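Local coordinates for protein malate dehydrogenase (PDB 3FI9) that probably catalyses the NAD-dependent interconversion of malate and oxaloacetate, at residues 103-108 and 130-135; 148-153 and 245-250. One frame throughout, in Å; residues are numbered along the deposited sequence.

Contact 1: residues 103-108 and 130-135; sequences EIAAQL and DITGLV
Val135 of helix 129-140 reaches onto the backbone of helix 94-115 at Ala105 and Ala106. Its CB starts the approach 4.0 Å from Ala105 CB. From there CG1, anti to the backbone N (chi1 167°), runs straight at the neighbouring helix and lies against the peptide link between the two alanines. Ala106 N is 3.3 Å from Val135 CG1, and Ala106 CA, at 3.5 Å from the same Val135 CG1, is closer than carbons usually pack. The CB atoms of Ala105 and Ala106 flank the methyl, each 3.8 Å from Val135 CG1. The Val135 side chain also touches Ile323. The helices run nearly parallel, at 24° with axes 8.3 Å apart, and small side chains permit this spacing. They are successive helices of the Rossmann-type NAD-binding domain, joined through strand 121-124. One turn earlier, Ala105 CB rests 3.5 Å from Thr132 O and 4.0 Å from Thr132 CB. That carbonyl and Ala105 O are both hydrogen-bonded to Thr136 OG1, a polar tie between the two helices. Thr132 OG1 is instead hydrogen-bonded to the carbonyl O of Phe126, a predicted NAD-site residue, while its side chain also touches Asn101, another predicted NAD-binding residue.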
ATOM      1  N   GLU A 103     -15.824   3.832 -24.419  1.00 22.70           N
ATOM      2  CA  GLU A 103     -16.086   2.443 -24.881  1.00 23.42           C
ATOM      3  C   GLU A 103     -15.715   1.393 -23.827  1.00 22.25           C
ATOM      4  O   GLU A 103     -16.411   0.402 -23.677  1.00 22.26           O
ATOM      5  CB  GLU A 103     -15.324   2.089 -26.167  1.00 24.62           C
ATOM      6  CG  GLU A 103     -15.630   2.958 -27.394  1.00 29.01           C
ATOM      7  CD  GLU A 103     -17.025   2.765 -27.950  1.00 34.51           C
ATOM      8  OE1 GLU A 103     -17.862   2.135 -27.283  1.00 34.85           O
ATOM      9  OE2 GLU A 103     -17.286   3.263 -29.069  1.00 36.99           O
ATOM     10  N   ILE A 104     -14.602   1.566 -23.129  1.00 21.29           N
ATOM     11  CA  ILE A 104     -14.284   0.551 -22.111  1.00 21.26           C
ATOM     12  C   ILE A 104     -15.290   0.664 -20.983  1.00 19.16           C
ATOM     13  O   ILE A 104     -15.697  -0.336 -20.419  1.00 16.51           O
ATOM     14  CB  ILE A 104     -12.868   0.674 -21.524  1.00 21.91           C
ATOM     15  CG1 ILE A 104     -11.845   0.678 -22.636  1.00 23.30           C
ATOM     16  CG2 ILE A 104     -12.568  -0.561 -20.667  1.00 24.58           C
ATOM     17  CD1 ILE A 104     -10.499   1.334 -22.192  1.00 27.18           C
ATOM     18  N   ALA A 105     -15.732   1.885 -20.694  1.00 19.38           N
ATOM     19  CA  ALA A 105     -16.748   2.080 -19.660  1.00 19.25           C
ATOM     20  C   ALA A 105     -18.067   1.432 -20.097  1.00 19.23           C
ATOM     21  O   ALA A 105     -18.746   0.822 -19.293  1.00 17.79           O
ATOM     22  CB  ALA A 105     -16.974   3.570 -19.377  1.00 19.78           C
ATOM     23  N   ALA A 106     -18.439   1.543 -21.371  1.00 19.58           N
ATOM     24  CA  ALA A 106     -19.725   0.871 -21.815  1.00 19.48           C
ATOM     25  C   ALA A 106     -19.658  -0.650 -21.694  1.00 18.98           C
ATOM     26  O   ALA A 106     -20.610  -1.335 -21.235  1.00 19.05           O
ATOM     27  CB  ALA A 106     -20.074   1.237 -23.249  1.00 18.76           C
ATOM     28  N   GLN A 107     -18.538  -1.177 -22.135  1.00 19.53           N
ATOM     29  CA  GLN A 107     -18.272  -2.611 -22.025  1.00 20.86           C
ATOM     30  C   GLN A 107     -18.272  -3.073 -20.591  1.00 20.03           C
ATOM     31  O   GLN A 107     -18.757  -4.159 -20.318  1.00 20.86           O
ATOM     32  CB  GLN A 107     -16.946  -2.996 -22.712  1.00 21.66           C
ATOM     33  CG  GLN A 107     -16.757  -4.518 -22.784  1.00 25.25           C
ATOM     34  CD  GLN A 107     -17.826  -5.191 -23.671  1.00 30.91           C
ATOM     35  OE1 GLN A 107     -18.035  -4.781 -24.808  1.00 33.97           O
ATOM     36  NE2 GLN A 107     -18.512  -6.209 -23.138  1.00 32.46           N
ATOM     37  N   LEU A 108     -17.758  -2.266 -19.650  1.00 19.52           N
ATOM     38  CA  LEU A 108     -17.838  -2.675 -18.247  1.00 19.49           C
ATOM     39  C   LEU A 108     -19.282  -2.723 -17.769  1.00 18.64           C
ATOM     40  O   LEU A 108     -19.688  -3.666 -17.107  1.00 17.67           O
ATOM     41  CB  LEU A 108     -17.029  -1.749 -17.336  1.00 19.48           C
ATOM     42  CG  LEU A 108     -17.138  -1.927 -15.811  1.00 19.66           C
ATOM     43  CD1 LEU A 108     -16.753  -3.352 -15.407  1.00 20.12           C
ATOM     44  CD2 LEU A 108     -16.165  -0.906 -15.198  1.00 18.77           C
ATOM     45  N   ASP A 130     -16.335  11.840 -15.094  1.00 25.51           N
ATOM     46  CA  ASP A 130     -17.723  12.281 -15.359  1.00 26.26           C
ATOM     47  C   ASP A 130     -18.375  11.505 -16.504  1.00 24.85           C
ATOM     48  O   ASP A 130     -19.583  11.319 -16.522  1.00 25.57           O
ATOM     49  CB  ASP A 130     -17.835  13.789 -15.672  1.00 27.04           C
ATOM     50  CG  ASP A 130     -16.826  14.246 -16.712  1.00 30.92           C
ATOM     51  OD1 ASP A 130     -15.615  14.090 -16.445  1.00 33.58           O
ATOM     52  OD2 ASP A 130     -17.237  14.785 -17.779  1.00 34.66           O
ATOM     53  N   ILE A 131     -17.580  11.101 -17.480  1.00 23.84           N
ATOM     54  CA  ILE A 131     -18.111  10.385 -18.632  1.00 22.02           C
ATOM     55  C   ILE A 131     -18.093   8.923 -18.301  1.00 21.00           C
ATOM     56  O   ILE A 131     -19.107   8.246 -18.425  1.00 21.28           O
ATOM     57  CB  ILE A 131     -17.290  10.604 -19.905  1.00 22.70           C
ATOM     58  CG1 ILE A 131     -17.487  12.023 -20.466  1.00 21.59           C
ATOM     59  CG2 ILE A 131     -17.665   9.547 -20.987  1.00 20.91           C
ATOM     60  CD1 ILE A 131     -18.927  12.400 -20.758  1.00 24.15           C
ATOM     61  N   THR A 132     -16.940   8.421 -17.854  1.00 20.29           N
ATOM     62  CA  THR A 132     -16.808   6.975 -17.619  1.00 18.37           C
ATOM     63  C   THR A 132     -17.773   6.467 -16.572  1.00 18.91           C
ATOM     64  O   THR A 132     -18.397   5.395 -16.713  1.00 18.03           O
ATOM     65  CB  THR A 132     -15.359   6.589 -17.249  1.00 19.71           C
ATOM     66  OG1 THR A 132     -14.933   7.336 -16.089  1.00 17.09           O
ATOM     67  CG2 THR A 132     -14.430   6.918 -18.410  1.00 20.53           C
ATOM     68  N   GLY A 133     -17.892   7.218 -15.484  1.00 17.43           N
ATOM     69  CA  GLY A 133     -18.856   6.865 -14.497  1.00 18.33           C
ATOM     70  C   GLY A 133     -20.283   6.905 -15.034  1.00 17.88           C
ATOM     71  O   GLY A 133     -21.096   6.027 -14.691  1.00 17.33           O
ATOM     72  N   LEU A 134     -20.621   7.912 -15.848  1.00 17.27           N
ATOM     73  CA  LEU A 134     -22.039   8.006 -16.326  1.00 17.37           C
ATOM     74  C   LEU A 134     -22.354   6.887 -17.340  1.00 17.31           C
ATOM     75  O   LEU A 134     -23.431   6.279 -17.330  1.00 18.39           O
ATOM     76  CB  LEU A 134     -22.283   9.385 -16.959  1.00 18.34           C
ATOM     77  CG  LEU A 134     -23.611   9.671 -17.660  1.00 18.36           C
ATOM     78  CD1 LEU A 134     -24.743   9.566 -16.678  1.00 18.38           C
ATOM     79  CD2 LEU A 134     -23.596  11.104 -18.277  1.00 18.42           C
ATOM     80  N   VAL A 135     -21.388   6.603 -18.201  1.00 17.29           N
ATOM     81  CA  VAL A 135     -21.564   5.546 -19.198  1.00 17.15           C
ATOM     82  C   VAL A 135     -21.678   4.208 -18.497  1.00 17.44           C
ATOM     83  O   VAL A 135     -22.546   3.383 -18.823  1.00 16.96           O
ATOM     84  CB  VAL A 135     -20.363   5.488 -20.147  1.00 17.06           C
ATOM     85  CG1 VAL A 135     -20.392   4.196 -20.966  1.00 15.53           C
ATOM     86  CG2 VAL A 135     -20.330   6.728 -21.074  1.00 16.44           C
TER

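Contact 2: residues 148-153 and 245-250; sequences TTLAGL and IEMIRA
Thr148 OG1, hydrogen-bonded to His121 NE2 on the adjoining strand, has the terminal methyl of Met247 beside it, with Met247 CE 3.7 Å from Thr148 OG1. With chi1 at 46°, OG1 is flanked by the main-chain N and C, and it and CB both border the methyl, Thr148 CB lying 3.9 Å from Met247 CE. Met247 is the one residue of 245-250 that bridges to the strand. Its chain leaves helix 238-251 extended through chi2 and then bends at SD (chi3 58°), a turn that lays CE alongside the strand backbone. There Met247 CE lies 3.4 Å from Thr149 O, a van der Waals contact of methyl and carbonyl oxygen. The sulfur serves the next residue: Met247 SD is 3.9 Å from Leu150 CA and 4.3 Å from Leu150 CD1. The side chains of Thr148 and Met247 pass side by side, heading opposite ways. With the short strand and helix axes 9.6 Å apart, a long side chain spans the gap. Ile123 and Phe257 add apolar contacts to Met247, while Leu153 and Glu246 pack on His56 and Cys57 of the second subunit. Backbone hydrogen bonds link Thr148 to Val122 and Ile124, and Thr149 to Gly262, so the strand is held on both flanks within the sheet. The arrangement is that of the LDH/MDH fold, in which a helix of the C-terminal domain packs, here nearly antiparallel at 154°, on the final parallel strand of the Rossmann sheet.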
ATOM      1  N   THR A 148     -20.463   5.273  -8.101  1.00 17.06           N
ATOM      2  CA  THR A 148     -19.740   6.515  -7.769  1.00 17.18           C
ATOM      3  C   THR A 148     -18.415   6.568  -8.524  1.00 16.71           C
ATOM      4  O   THR A 148     -17.956   5.563  -9.081  1.00 16.10           O
ATOM      5  CB  THR A 148     -19.404   6.617  -6.270  1.00 16.85           C
ATOM      6  OG1 THR A 148     -18.858   5.366  -5.813  1.00 17.70           O
ATOM      7  CG2 THR A 148     -20.672   6.922  -5.462  1.00 19.67           C
ATOM      8  N   THR A 149     -17.804   7.755  -8.565  1.00 15.56           N
ATOM      9  CA  THR A 149     -16.462   7.888  -9.076  1.00 14.82           C
ATOM     10  C   THR A 149     -15.565   8.522  -8.011  1.00 14.75           C
ATOM     11  O   THR A 149     -16.037   9.247  -7.161  1.00 13.85           O
ATOM     12  CB  THR A 149     -16.410   8.795 -10.356  1.00 15.93           C
ATOM     13  OG1 THR A 149     -16.887  10.110 -10.037  1.00 18.28           O
ATOM     14  CG2 THR A 149     -17.365   8.232 -11.458  1.00 17.89           C
ATOM     15  N   LEU A 150     -14.271   8.213  -8.060  1.00 15.70           N
ATOM     16  CA  LEU A 150     -13.263   8.907  -7.274  1.00 15.44           C
ATOM     17  C   LEU A 150     -13.230  10.390  -7.697  1.00 16.09           C
ATOM     18  O   LEU A 150     -12.976  10.701  -8.871  1.00 18.08           O
ATOM     19  CB  LEU A 150     -11.888   8.304  -7.580  1.00 15.86           C
ATOM     20  CG  LEU A 150     -10.710   9.083  -7.008  1.00 15.05           C
ATOM     21  CD1 LEU A 150     -10.821   9.012  -5.466  1.00 14.68           C
ATOM     22  CD2 LEU A 150      -9.335   8.562  -7.544  1.00 15.72           C
ATOM     23  N   ALA A 151     -13.477  11.281  -6.742  1.00 16.13           N
ATOM     24  CA  ALA A 151     -13.503  12.698  -6.969  1.00 18.57           C
ATOM     25  C   ALA A 151     -12.943  13.478  -5.781  1.00 19.03           C
ATOM     26  O   ALA A 151     -13.025  14.709  -5.783  1.00 19.92           O
ATOM     27  CB  ALA A 151     -14.940  13.163  -7.269  1.00 19.04           C
ATOM     28  N   GLY A 152     -12.391  12.781  -4.778  1.00 18.11           N
ATOM     29  CA  GLY A 152     -12.024  13.432  -3.483  1.00 18.71           C
ATOM     30  C   GLY A 152     -10.603  14.030  -3.471  1.00 18.92           C
ATOM     31  O   GLY A 152     -10.229  14.799  -2.565  1.00 18.71           O
ATOM     32  N   LEU A 153      -9.780  13.632  -4.437  1.00 18.30           N
ATOM     33  CA  LEU A 153      -8.364  14.077  -4.444  1.00 18.13           C
ATOM     34  C   LEU A 153      -8.224  15.583  -4.575  1.00 17.30           C
ATOM     35  O   LEU A 153      -7.256  16.135  -4.070  1.00 16.47           O
ATOM     36  CB  LEU A 153      -7.498  13.369  -5.510  1.00 17.20           C
ATOM     37  CG  LEU A 153      -7.269  11.847  -5.354  1.00 21.00           C
ATOM     38  CD1 LEU A 153      -6.152  11.336  -6.309  1.00 19.74           C
ATOM     39  CD2 LEU A 153      -6.918  11.422  -3.909  1.00 19.43           C
ATOM     40  N   ILE A 245     -10.462   2.848  -2.247  1.00 15.29           N
ATOM     41  CA  ILE A 245     -10.797   1.697  -1.392  1.00 15.89           C
ATOM     42  C   ILE A 245     -11.518   2.131  -0.109  1.00 15.26           C
ATOM     43  O   ILE A 245     -12.378   1.382   0.409  1.00 14.47           O
ATOM     44  CB  ILE A 245      -9.612   0.769  -1.107  1.00 15.04           C
ATOM     45  CG1 ILE A 245      -8.936   0.381  -2.456  1.00 16.15           C
ATOM     46  CG2 ILE A 245     -10.108  -0.494  -0.300  1.00 15.15           C
ATOM     47  CD1 ILE A 245      -9.848  -0.308  -3.548  1.00 19.11           C
ATOM     48  N   GLU A 246     -11.197   3.318   0.412  1.00 14.33           N
ATOM     49  CA  GLU A 246     -12.009   3.828   1.523  1.00 14.31           C
ATOM     50  C   GLU A 246     -13.423   3.977   1.050  1.00 13.86           C
ATOM     51  O   GLU A 246     -14.355   3.733   1.839  1.00 13.56           O
ATOM     52  CB  GLU A 246     -11.591   5.227   1.997  1.00 13.30           C
ATOM     53  CG  GLU A 246     -10.327   5.347   2.746  1.00 19.82           C
ATOM     54  CD  GLU A 246     -10.071   6.805   3.184  1.00 24.46           C
ATOM     55  OE1 GLU A 246     -10.054   7.048   4.386  1.00 29.80           O
ATOM     56  OE2 GLU A 246      -9.895   7.701   2.342  1.00 23.78           O
ATOM     57  N   MET A 247     -13.618   4.432  -0.205  1.00 13.00           N
ATOM     58  CA  MET A 247     -15.016   4.543  -0.728  1.00 13.62           C
ATOM     59  C   MET A 247     -15.749   3.190  -0.734  1.00 14.32           C
ATOM     60  O   MET A 247     -16.921   3.125  -0.274  1.00 14.73           O
ATOM     61  CB  MET A 247     -15.078   5.164  -2.147  1.00 13.42           C
ATOM     62  CG  MET A 247     -14.367   6.541  -2.253  1.00 13.59           C
ATOM     63  SD  MET A 247     -14.327   7.142  -3.952  1.00  6.06           S
ATOM     64  CE  MET A 247     -16.031   7.204  -4.389  1.00  9.48           C
ATOM     65  N   ILE A 248     -15.131   2.145  -1.296  1.00 14.13           N
ATOM     66  CA  ILE A 248     -15.825   0.841  -1.361  1.00 15.96           C
ATOM     67  C   ILE A 248     -16.037   0.259   0.072  1.00 16.65           C
ATOM     68  O   ILE A 248     -17.057  -0.372   0.383  1.00 17.63           O
ATOM     69  CB  ILE A 248     -15.114  -0.176  -2.301  1.00 16.47           C
ATOM     70  CG1 ILE A 248     -16.146  -1.178  -2.841  1.00 16.21           C
ATOM     71  CG2 ILE A 248     -13.891  -0.892  -1.605  1.00 13.65           C
ATOM     72  CD1 ILE A 248     -17.175  -0.549  -3.798  1.00 17.58           C
ATOM     73  N   ARG A 249     -15.097   0.505   0.965  1.00 17.57           N
ATOM     74  CA  ARG A 249     -15.355   0.149   2.364  1.00 18.37           C
ATOM     75  C   ARG A 249     -16.662   0.761   2.918  1.00 19.24           C
ATOM     76  O   ARG A 249     -17.433   0.077   3.590  1.00 19.59           O
ATOM     77  CB  ARG A 249     -14.191   0.500   3.267  1.00 17.65           C
ATOM     78  CG  ARG A 249     -14.543   0.276   4.749  1.00 19.54           C
ATOM     79  CD  ARG A 249     -13.302   0.358   5.588  1.00 19.04           C
ATOM     80  NE  ARG A 249     -12.792   1.720   5.674  1.00 21.41           N
ATOM     81  CZ  ARG A 249     -11.671   2.038   6.334  1.00 26.12           C
ATOM     82  NH1 ARG A 249     -10.991   1.096   6.987  1.00 23.50           N
ATOM     83  NH2 ARG A 249     -11.252   3.292   6.386  1.00 22.29           N
ATOM     84  N   ALA A 250     -16.917   2.039   2.633  1.00 18.75           N
ATOM     85  CA  ALA A 250     -18.150   2.700   3.070  1.00 19.15           C
ATOM     86  C   ALA A 250     -19.373   2.048   2.448  1.00 18.59           C
ATOM     87  O   ALA A 250     -20.376   1.823   3.112  1.00 19.43           O
ATOM     88  CB  ALA A 250     -18.099   4.209   2.693  1.00 19.00           C
TER

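How the contacts relate
Both contacts are buried, but contact 2 lies nearer the chain centre, about 5 Å from it centre to centre against about 13 Å for contact 1, although its Leu150 is partly exposed. Their centres are about 17 Å apart, and helices 129-140 and 238-251 pack on opposite faces of strand 147-150, which follows helix 129-140 in the chain. Thr149 joins them: its CB turns away from helix 238-251, and Thr149 CG2 packs 3.7 Å from Gly133 CA. Contact 1 pairs two helices within the NAD-binding domain through small residues at close range. Contact 2 instead sets a long thioether side chain against a strand, brings in a helix of the C-terminal domain and lies near the second subunit.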